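Local coordinates for tyrosinase (Burkholderia thailandensis, PDB 5ZRD), which is a dicopper monooxygenase that hydroxylates monophenols to catechols and probably oxidises these further to quinones, at residues 241-253 and 322-334. Numbering follows the deposited sequence.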
ATOM      1  N   TYR A 241       6.533 -31.627 -31.300  1.00 29.82           N
ATOM      2  CA  TYR A 241       5.093 -31.676 -31.622  1.00 28.60           C
ATOM      3  C   TYR A 241       4.604 -33.129 -31.700  1.00 29.23           C
ATOM      4  O   TYR A 241       3.540 -33.449 -31.175  1.00 25.66           O
ATOM      5  CB  TYR A 241       4.826 -30.939 -32.921  1.00 28.04           C
ATOM      6  CG  TYR A 241       4.398 -29.496 -32.828  1.00 31.60           C
ATOM      7  CD1 TYR A 241       3.410 -29.087 -31.940  1.00 34.03           C
ATOM      8  CD2 TYR A 241       4.887 -28.553 -33.722  1.00 29.82           C
ATOM      9  CE1 TYR A 241       2.994 -27.763 -31.875  1.00 33.25           C
ATOM     10  CE2 TYR A 241       4.460 -27.236 -33.683  1.00 29.52           C
ATOM     11  CZ  TYR A 241       3.508 -26.837 -32.762  1.00 32.07           C
ATOM     12  OH  TYR A 241       3.045 -25.549 -32.726  1.00 33.18           O
ATOM     13  N   VAL A 242       5.404 -34.015 -32.293  1.00 29.73           N
ATOM     14  CA  VAL A 242       5.087 -35.457 -32.321  1.00 30.28           C
ATOM     15  C   VAL A 242       4.991 -35.977 -30.888  1.00 31.47           C
ATOM     16  O   VAL A 242       3.983 -36.584 -30.522  1.00 32.38           O
ATOM     17  CB  VAL A 242       6.085 -36.300 -33.141  1.00 35.31           C
ATOM     18  CG1 VAL A 242       5.790 -37.785 -32.998  1.00 35.55           C
ATOM     19  CG2 VAL A 242       6.124 -35.912 -34.617  1.00 31.18           C
ATOM     20  N   ARG A 243       5.969 -35.665 -30.049  1.00 35.00           N
ATOM     21  CA  ARG A 243       5.929 -36.090 -28.618  1.00 36.12           C
ATOM     22  C   ARG A 243       4.630 -35.646 -27.927  1.00 34.92           C
ATOM     23  O   ARG A 243       4.063 -36.410 -27.115  1.00 35.95           O
ATOM     24  CB  ARG A 243       7.075 -35.482 -27.800  1.00 43.63           C
ATOM     25  CG  ARG A 243       8.327 -36.334 -27.701  1.00 58.08           C
ATOM     26  CD  ARG A 243       8.905 -36.401 -26.297  1.00 63.51           C
ATOM     27  NE  ARG A 243      10.170 -37.120 -26.373  1.00 77.34           N
ATOM     28  CZ  ARG A 243      10.303 -38.447 -26.307  1.00 82.18           C
ATOM     29  NH1 ARG A 243       9.303 -39.195 -25.865  1.00 70.86           N
ATOM     30  NH2 ARG A 243      11.441 -39.015 -26.681  1.00 79.78           N
ATOM     31  N   CYS A 244       4.194 -34.395 -28.155  1.00 31.82           N
ATOM     32  CA  CYS A 244       3.088 -33.881 -27.355  1.00 28.92           C
ATOM     33  C   CYS A 244       1.824 -34.701 -27.628  1.00 29.14           C
ATOM     34  O   CYS A 244       1.007 -34.845 -26.718  1.00 27.32           O
ATOM     35  CB  CYS A 244       2.871 -32.386 -27.548  1.00 32.99           C
ATOM     36  SG  CYS A 244       1.955 -31.892 -29.030  1.00 31.22           S
ATOM     37  N   LEU A 245       1.741 -35.342 -28.804  1.00 29.58           N
ATOM     38  CA  LEU A 245       0.549 -36.102 -29.194  1.00 31.76           C
ATOM     39  C   LEU A 245       0.438 -37.379 -28.358  1.00 32.46           C
ATOM     40  O   LEU A 245      -0.642 -37.965 -28.292  1.00 36.59           O
ATOM     41  CB  LEU A 245       0.579 -36.420 -30.695  1.00 29.36           C
ATOM     42  CG  LEU A 245       0.446 -35.204 -31.618  1.00 31.00           C
ATOM     43  CD1 LEU A 245       0.385 -35.624 -33.075  1.00 30.94           C
ATOM     44  CD2 LEU A 245      -0.780 -34.379 -31.280  1.00 32.34           C
ATOM     45  N   SER A 246       1.499 -37.748 -27.671  1.00 32.87           N
ATOM     46  CA  SER A 246       1.503 -38.929 -26.791  1.00 36.20           C
ATOM     47  C   SER A 246       1.346 -38.526 -25.319  1.00 32.91           C
ATOM     48  O   SER A 246       1.489 -39.378 -24.443  1.00 31.66           O
ATOM     49  CB  SER A 246       2.786 -39.738 -26.957  1.00 36.49           C
ATOM     50  OG  SER A 246       2.841 -40.388 -28.222  1.00 45.50           O
ATOM     51  N   ALA A 247       1.172 -37.261 -25.006  1.00 31.34           N
ATOM     52  CA  ALA A 247       1.084 -36.929 -23.578  1.00 33.25           C
ATOM     53  C   ALA A 247      -0.092 -37.708 -22.974  1.00 32.07           C
ATOM     54  O   ALA A 247      -1.119 -37.778 -23.581  1.00 32.07           O
ATOM     55  CB  ALA A 247       0.948 -35.443 -23.371  1.00 32.32           C
ATOM     56  N   PRO A 248       0.105 -38.341 -21.807  1.00 31.28           N
ATOM     57  CA  PRO A 248      -0.858 -39.332 -21.332  1.00 30.86           C
ATOM     58  C   PRO A 248      -2.170 -38.790 -20.754  1.00 33.25           C
ATOM     59  O   PRO A 248      -3.092 -39.556 -20.563  1.00 37.07           O
ATOM     60  CB  PRO A 248      -0.130 -40.071 -20.188  1.00 29.80           C
ATOM     61  CG  PRO A 248       0.865 -39.049 -19.657  1.00 28.85           C
ATOM     62  CD  PRO A 248       1.303 -38.299 -20.911  1.00 30.11           C
ATOM     63  N   ASN A 249      -2.253 -37.529 -20.384  1.00 34.97           N
ATOM     64  CA  ASN A 249      -3.523 -37.006 -19.869  1.00 30.40           C
ATOM     65  C   ASN A 249      -3.579 -35.506 -20.197  1.00 32.22           C
ATOM     66  O   ASN A 249      -2.563 -34.908 -20.517  1.00 33.63           O
ATOM     67  CB  ASN A 249      -3.680 -37.293 -18.372  1.00 30.51           C
ATOM     68  CG  ASN A 249      -2.619 -36.635 -17.505  1.00 36.13           C
ATOM     69  OD1 ASN A 249      -2.546 -35.407 -17.409  1.00 32.95           O
ATOM     70  ND2 ASN A 249      -1.811 -37.441 -16.829  1.00 37.77           N
ATOM     71  N   TYR A 250      -4.748 -34.908 -20.077  1.00 30.47           N
ATOM     72  CA  TYR A 250      -4.969 -33.537 -20.443  1.00 30.73           C
ATOM     73  C   TYR A 250      -4.166 -32.601 -19.524  1.00 29.91           C
ATOM     74  O   TYR A 250      -3.594 -31.631 -19.979  1.00 28.49           O
ATOM     75  CB  TYR A 250      -6.450 -33.154 -20.404  1.00 25.74           C
ATOM     76  CG  TYR A 250      -6.629 -31.688 -20.683  1.00 25.96           C
ATOM     77  CD1 TYR A 250      -6.445 -31.180 -21.955  1.00 27.69           C
ATOM     78  CD2 TYR A 250      -6.866 -30.785 -19.659  1.00 28.41           C
ATOM     79  CE1 TYR A 250      -6.510 -29.816 -22.217  1.00 27.71           C
ATOM     80  CE2 TYR A 250      -6.928 -29.420 -19.898  1.00 29.10           C
ATOM     81  CZ  TYR A 250      -6.752 -28.935 -21.183  1.00 27.52           C
ATOM     82  OH  TYR A 250      -6.835 -27.596 -21.409  1.00 27.29           O
ATOM     83  N   THR A 251      -4.110 -32.883 -18.246  1.00 30.10           N
ATOM     84  CA  THR A 251      -3.372 -31.981 -17.355  1.00 30.96           C
ATOM     85  C   THR A 251      -1.941 -31.760 -17.882  1.00 30.45           C
ATOM     86  O   THR A 251      -1.533 -30.607 -18.025  1.00 29.74           O
ATOM     87  CB  THR A 251      -3.428 -32.448 -15.899  1.00 30.20           C
ATOM     88  OG1 THR A 251      -4.802 -32.545 -15.513  1.00 33.69           O
ATOM     89  CG2 THR A 251      -2.727 -31.488 -14.965  1.00 29.69           C
ATOM     90  N   VAL A 252      -1.205 -32.810 -18.245  1.00 28.50           N
ATOM     91  CA  VAL A 252       0.190 -32.622 -18.555  1.00 29.53           C
ATOM     92  C   VAL A 252       0.359 -32.334 -20.043  1.00 30.53           C
ATOM     93  O   VAL A 252       1.402 -31.803 -20.447  1.00 27.27           O
ATOM     94  CB  VAL A 252       1.042 -33.811 -18.096  1.00 31.15           C
ATOM     95  CG1 VAL A 252       0.882 -34.002 -16.605  1.00 31.64           C
ATOM     96  CG2 VAL A 252       0.759 -35.096 -18.860  1.00 29.95           C
ATOM     97  N   PHE A 253      -0.677 -32.651 -20.835  1.00 29.26           N
ATOM     98  CA  PHE A 253      -0.705 -32.224 -22.204  1.00 26.74           C
ATOM     99  C   PHE A 253      -0.811 -30.697 -22.273  1.00 27.90           C
ATOM    100  O   PHE A 253      -0.250 -30.074 -23.181  1.00 26.39           O
ATOM    101  CB  PHE A 253      -1.874 -32.836 -22.980  1.00 26.72           C
ATOM    102  CG  PHE A 253      -2.033 -32.331 -24.393  1.00 22.16           C
ATOM    103  CD1 PHE A 253      -1.161 -32.736 -25.383  1.00 22.00           C
ATOM    104  CD2 PHE A 253      -2.992 -31.384 -24.707  1.00 22.88           C
ATOM    105  CE1 PHE A 253      -1.296 -32.269 -26.684  1.00 24.23           C
ATOM    106  CE2 PHE A 253      -3.125 -30.889 -25.999  1.00 23.40           C
ATOM    107  CZ  PHE A 253      -2.278 -31.338 -26.991  1.00 24.41           C
ATOM    108  N   ASN A 322      -2.863 -23.676 -35.701  1.00 31.98           N
ATOM    109  CA  ASN A 322      -2.155 -24.950 -35.771  1.00 32.08           C
ATOM    110  C   ASN A 322      -2.026 -25.595 -34.379  1.00 28.92           C
ATOM    111  O   ASN A 322      -2.102 -26.781 -34.266  1.00 29.92           O
ATOM    112  CB  ASN A 322      -0.779 -24.811 -36.413  1.00 30.39           C
ATOM    113  CG  ASN A 322      -0.226 -26.170 -36.762  1.00 31.53           C
ATOM    114  OD1 ASN A 322      -0.850 -26.910 -37.543  1.00 27.40           O
ATOM    115  ND2 ASN A 322       0.914 -26.499 -36.166  1.00 25.79           N
ATOM    116  N   VAL A 323      -1.815 -24.823 -33.337  1.00 28.18           N
ATOM    117  CA  VAL A 323      -1.700 -25.366 -32.015  1.00 30.62           C
ATOM    118  C   VAL A 323      -3.052 -25.980 -31.620  1.00 30.76           C
ATOM    119  O   VAL A 323      -3.131 -26.986 -30.899  1.00 29.72           O
ATOM    120  CB  VAL A 323      -1.251 -24.267 -31.035  1.00 31.67           C
ATOM    121  CG1 VAL A 323      -1.304 -24.717 -29.589  1.00 33.51           C
ATOM    122  CG2 VAL A 323       0.144 -23.798 -31.386  1.00 33.73           C
ATOM    123  N   ASP A 324      -4.124 -25.354 -32.088  1.00 33.32           N
ATOM    124  CA  ASP A 324      -5.476 -25.813 -31.760  1.00 33.75           C
ATOM    125  C   ASP A 324      -5.753 -27.098 -32.505  1.00 34.82           C
ATOM    126  O   ASP A 324      -6.390 -27.982 -31.979  1.00 30.89           O
ATOM    127  CB  ASP A 324      -6.511 -24.765 -32.155  1.00 34.22           C
ATOM    128  CG  ASP A 324      -7.871 -25.035 -31.558  1.00 36.45           C
ATOM    129  OD1 ASP A 324      -7.923 -25.161 -30.310  1.00 29.56           O
ATOM    130  OD2 ASP A 324      -8.871 -25.081 -32.347  1.00 36.06           O
ATOM    131  N   ARG A 325      -5.259 -27.192 -33.734  1.00 31.17           N
ATOM    132  CA  ARG A 325      -5.384 -28.419 -34.500  1.00 33.50           C
ATOM    133  C   ARG A 325      -4.650 -29.576 -33.804  1.00 34.36           C
ATOM    134  O   ARG A 325      -5.157 -30.723 -33.747  1.00 37.86           O
ATOM    135  CB  ARG A 325      -4.828 -28.188 -35.900  1.00 29.85           C
ATOM    136  CG  ARG A 325      -5.041 -29.335 -36.860  1.00 30.13           C
ATOM    137  CD  ARG A 325      -4.348 -29.042 -38.187  1.00 31.42           C
ATOM    138  NE  ARG A 325      -2.895 -29.013 -38.107  1.00 29.16           N
ATOM    139  CZ  ARG A 325      -2.112 -30.072 -38.236  1.00 29.89           C
ATOM    140  NH1 ARG A 325      -2.664 -31.244 -38.485  1.00 32.19           N
ATOM    141  NH2 ARG A 325      -0.786 -29.961 -38.134  1.00 27.63           N
ATOM    142  N   MET A 326      -3.475 -29.290 -33.260  1.00 34.43           N
ATOM    143  CA  MET A 326      -2.698 -30.319 -32.519  1.00 31.54           C
ATOM    144  C   MET A 326      -3.481 -30.729 -31.262  1.00 27.67           C
ATOM    145  O   MET A 326      -3.572 -31.898 -30.937  1.00 27.48           O
ATOM    146  CB  MET A 326      -1.311 -29.795 -32.143  1.00 30.22           C
ATOM    147  CG  MET A 326      -0.389 -29.579 -33.335  1.00 31.44           C
ATOM    148  SD  MET A 326       0.265 -31.146 -33.984  1.00 35.87           S
ATOM    149  CE  MET A 326      -0.908 -31.509 -35.269  1.00 41.34           C
ATOM    150  N   PHE A 327      -4.052 -29.767 -30.576  1.00 25.89           N
ATOM    151  CA  PHE A 327      -4.927 -30.061 -29.441  1.00 27.34           C
ATOM    152  C   PHE A 327      -6.063 -30.993 -29.892  1.00 30.54           C
ATOM    153  O   PHE A 327      -6.396 -31.945 -29.200  1.00 33.82           O
ATOM    154  CB  PHE A 327      -5.431 -28.745 -28.858  1.00 26.57           C
ATOM    155  CG  PHE A 327      -6.416 -28.837 -27.730  1.00 25.39           C
ATOM    156  CD1 PHE A 327      -6.567 -29.992 -26.975  1.00 28.41           C
ATOM    157  CD2 PHE A 327      -7.209 -27.753 -27.424  1.00 28.18           C
ATOM    158  CE1 PHE A 327      -7.473 -30.048 -25.921  1.00 26.44           C
ATOM    159  CE2 PHE A 327      -8.105 -27.797 -26.353  1.00 30.32           C
ATOM    160  CZ  PHE A 327      -8.212 -28.941 -25.592  1.00 28.27           C
ATOM    161  N   TRP A 328      -6.628 -30.751 -31.067  1.00 31.57           N
ATOM    162  CA  TRP A 328      -7.770 -31.541 -31.566  1.00 34.60           C
ATOM    163  C   TRP A 328      -7.307 -32.950 -31.988  1.00 32.40           C
ATOM    164  O   TRP A 328      -7.999 -33.936 -31.725  1.00 31.56           O
ATOM    165  CB  TRP A 328      -8.474 -30.794 -32.719  1.00 30.67           C
ATOM    166  CG  TRP A 328      -9.617 -31.552 -33.320  1.00 30.28           C
ATOM    167  CD1 TRP A 328      -9.680 -32.064 -34.582  1.00 30.20           C
ATOM    168  CD2 TRP A 328     -10.847 -31.926 -32.673  1.00 29.66           C
ATOM    169  NE1 TRP A 328     -10.861 -32.733 -34.758  1.00 30.67           N
ATOM    170  CE2 TRP A 328     -11.603 -32.655 -33.615  1.00 29.18           C
ATOM    171  CE3 TRP A 328     -11.375 -31.739 -31.396  1.00 29.42           C
ATOM    172  CZ2 TRP A 328     -12.867 -33.158 -33.334  1.00 27.22           C
ATOM    173  CZ3 TRP A 328     -12.630 -32.237 -31.116  1.00 30.62           C
ATOM    174  CH2 TRP A 328     -13.367 -32.928 -32.078  1.00 27.71           C
ATOM    175  N   VAL A 329      -6.131 -33.035 -32.608  1.00 28.78           N
ATOM    176  CA  VAL A 329      -5.544 -34.321 -32.933  1.00 30.28           C
ATOM    177  C   VAL A 329      -5.280 -35.141 -31.667  1.00 29.69           C
ATOM    178  O   VAL A 329      -5.515 -36.315 -31.684  1.00 29.34           O
ATOM    179  CB  VAL A 329      -4.240 -34.183 -33.731  1.00 33.11           C
ATOM    180  CG1 VAL A 329      -3.499 -35.509 -33.798  1.00 35.23           C
ATOM    181  CG2 VAL A 329      -4.501 -33.657 -35.130  1.00 31.28           C
ATOM    182  N   TRP A 330      -4.800 -34.522 -30.590  1.00 30.65           N
ATOM    183  CA  TRP A 330      -4.516 -35.221 -29.381  1.00 28.84           C
ATOM    184  C   TRP A 330      -5.839 -35.718 -28.799  1.00 30.06           C
ATOM    185  O   TRP A 330      -5.884 -36.810 -28.244  1.00 26.71           O
ATOM    186  CB  TRP A 330      -3.762 -34.333 -28.374  1.00 30.38           C
ATOM    187  CG  TRP A 330      -3.584 -34.955 -27.019  1.00 28.12           C
ATOM    188  CD1 TRP A 330      -2.557 -35.749 -26.607  1.00 27.53           C
ATOM    189  CD2 TRP A 330      -4.489 -34.868 -25.904  1.00 27.74           C
ATOM    190  NE1 TRP A 330      -2.747 -36.140 -25.312  1.00 28.69           N
ATOM    191  CE2 TRP A 330      -3.922 -35.608 -24.853  1.00 26.99           C
ATOM    192  CE3 TRP A 330      -5.731 -34.259 -25.702  1.00 29.47           C
ATOM    193  CZ2 TRP A 330      -4.564 -35.765 -23.633  1.00 27.80           C
ATOM    194  CZ3 TRP A 330      -6.350 -34.376 -24.477  1.00 27.71           C
ATOM    195  CH2 TRP A 330      -5.785 -35.147 -23.466  1.00 29.07           C
ATOM    196  N   GLN A 331      -6.870 -34.884 -28.884  1.00 32.33           N
ATOM    197  CA  GLN A 331      -8.214 -35.259 -28.359  1.00 32.65           C
ATOM    198  C   GLN A 331      -8.686 -36.498 -29.108  1.00 33.92           C
ATOM    199  O   GLN A 331      -9.109 -37.428 -28.477  1.00 29.08           O
ATOM    200  CB  GLN A 331      -9.240 -34.152 -28.522  1.00 29.58           C
ATOM    201  CG  GLN A 331      -9.083 -33.050 -27.491  1.00 30.04           C
ATOM    202  CD  GLN A 331     -10.039 -31.893 -27.685  1.00 29.72           C
ATOM    203  OE1 GLN A 331      -9.763 -30.969 -28.450  1.00 29.19           O
ATOM    204  NE2 GLN A 331     -11.145 -31.907 -26.947  1.00 25.54           N
ATOM    205  N   LYS A 332      -8.464 -36.532 -30.421  1.00 38.51           N
ATOM    206  CA  LYS A 332      -8.923 -37.666 -31.278  1.00 38.95           C
ATOM    207  C   LYS A 332      -8.102 -38.932 -31.002  1.00 40.46           C
ATOM    208  O   LYS A 332      -8.674 -39.994 -30.803  1.00 37.55           O
ATOM    209  CB  LYS A 332      -8.788 -37.334 -32.768  1.00 42.50           C
ATOM    210  CG  LYS A 332      -9.727 -36.261 -33.315  1.00 45.51           C
ATOM    211  CD  LYS A 332     -10.429 -36.638 -34.631  1.00 51.26           C
ATOM    212  CE  LYS A 332      -9.577 -36.582 -35.890  1.00 58.76           C
ATOM    213  NZ  LYS A 332      -8.533 -35.517 -35.855  1.00 60.13           N
ATOM    214  N   GLN A 333      -6.764 -38.811 -31.020  1.00 38.89           N
ATOM    215  CA  GLN A 333      -5.881 -39.947 -30.856  1.00 33.23           C
ATOM    216  C   GLN A 333      -5.981 -40.480 -29.420  1.00 32.50           C
ATOM    217  O   GLN A 333      -5.573 -41.596 -29.222  1.00 33.66           O
ATOM    218  CB  GLN A 333      -4.415 -39.625 -31.159  1.00 34.57           C
ATOM    219  CG  GLN A 333      -4.102 -39.312 -32.624  1.00 35.87           C
ATOM    220  CD  GLN A 333      -2.613 -39.177 -32.879  1.00 36.53           C
ATOM    221  OE1 GLN A 333      -1.808 -39.368 -31.975  1.00 37.06           O
ATOM    222  NE2 GLN A 333      -2.216 -38.875 -34.114  1.00 32.68           N
ATOM    223  N   THR A 334      -6.499 -39.753 -28.423  1.00 29.57           N
ATOM    224  CA  THR A 334      -6.405 -40.258 -27.052  1.00 32.06           C
ATOM    225  C   THR A 334      -7.786 -40.439 -26.416  1.00 30.40           C
ATOM    226  O   THR A 334      -7.850 -40.780 -25.249  1.00 30.36           O
ATOM    227  CB  THR A 334      -5.584 -39.363 -26.093  1.00 33.95           C
ATOM    228  OG1 THR A 334      -6.251 -38.112 -25.884  1.00 30.03           O
ATOM    229  CG2 THR A 334      -4.156 -39.142 -26.546  1.00 32.25           C
TER
HETATM  230  O   HOH W   1      -1.466 -40.194 -29.384  1.00 39.13           O
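Phe253 and the pyrrole ring of Trp330 lie face to face, their centroids 3.9 Å apart and their planes only 11° from parallel. In Trp330 a CG anti to the backbone N (chi1 173°) carries the indole away from its own helix into the interface. The two side chains run past each other in opposite directions, and Phe253 CB also makes a CH-pi contact over the face of the five-membered ring of Trp330. At its far rim the indole meets the start of helix 250-254, where Trp330 CH2 reaches Tyr250 CA at 3.5 Å.

One hydrogen bond fixes the rotation of this indole. Trp330 NE1 donates to Ala247 O at 2.9 Å, nearly straight at 172° and within the ring plane, which ties the buried N-H to the loop joining the two short helices. Separately, a water bridges the segments by donating to both Leu245 O and Gln333 OE1, while Gln333 NE2 bonds to Asp406 O.

Among the apolar contacts, Leu245 CD2 sits 3.9 Å from Val329 CG1, and Tyr250 CE1 meets Phe327 CE1 at 3.8 Å, the two rings oblique. Met326 makes a Met-aromatic contact with Tyr241, its SD 4.9 Å from the ring centroid. Tyr241 OH touches Val323 CG2 at 3.6 Å, and both this hydroxyl and Asn322 ND2 bond to Glu119 OE2.

Segment 241-253 thus packs along helix 315-334, whose Val323 lies beside His277 and His320, two of one copper ion's three histidines, in the tyrosinase central domain.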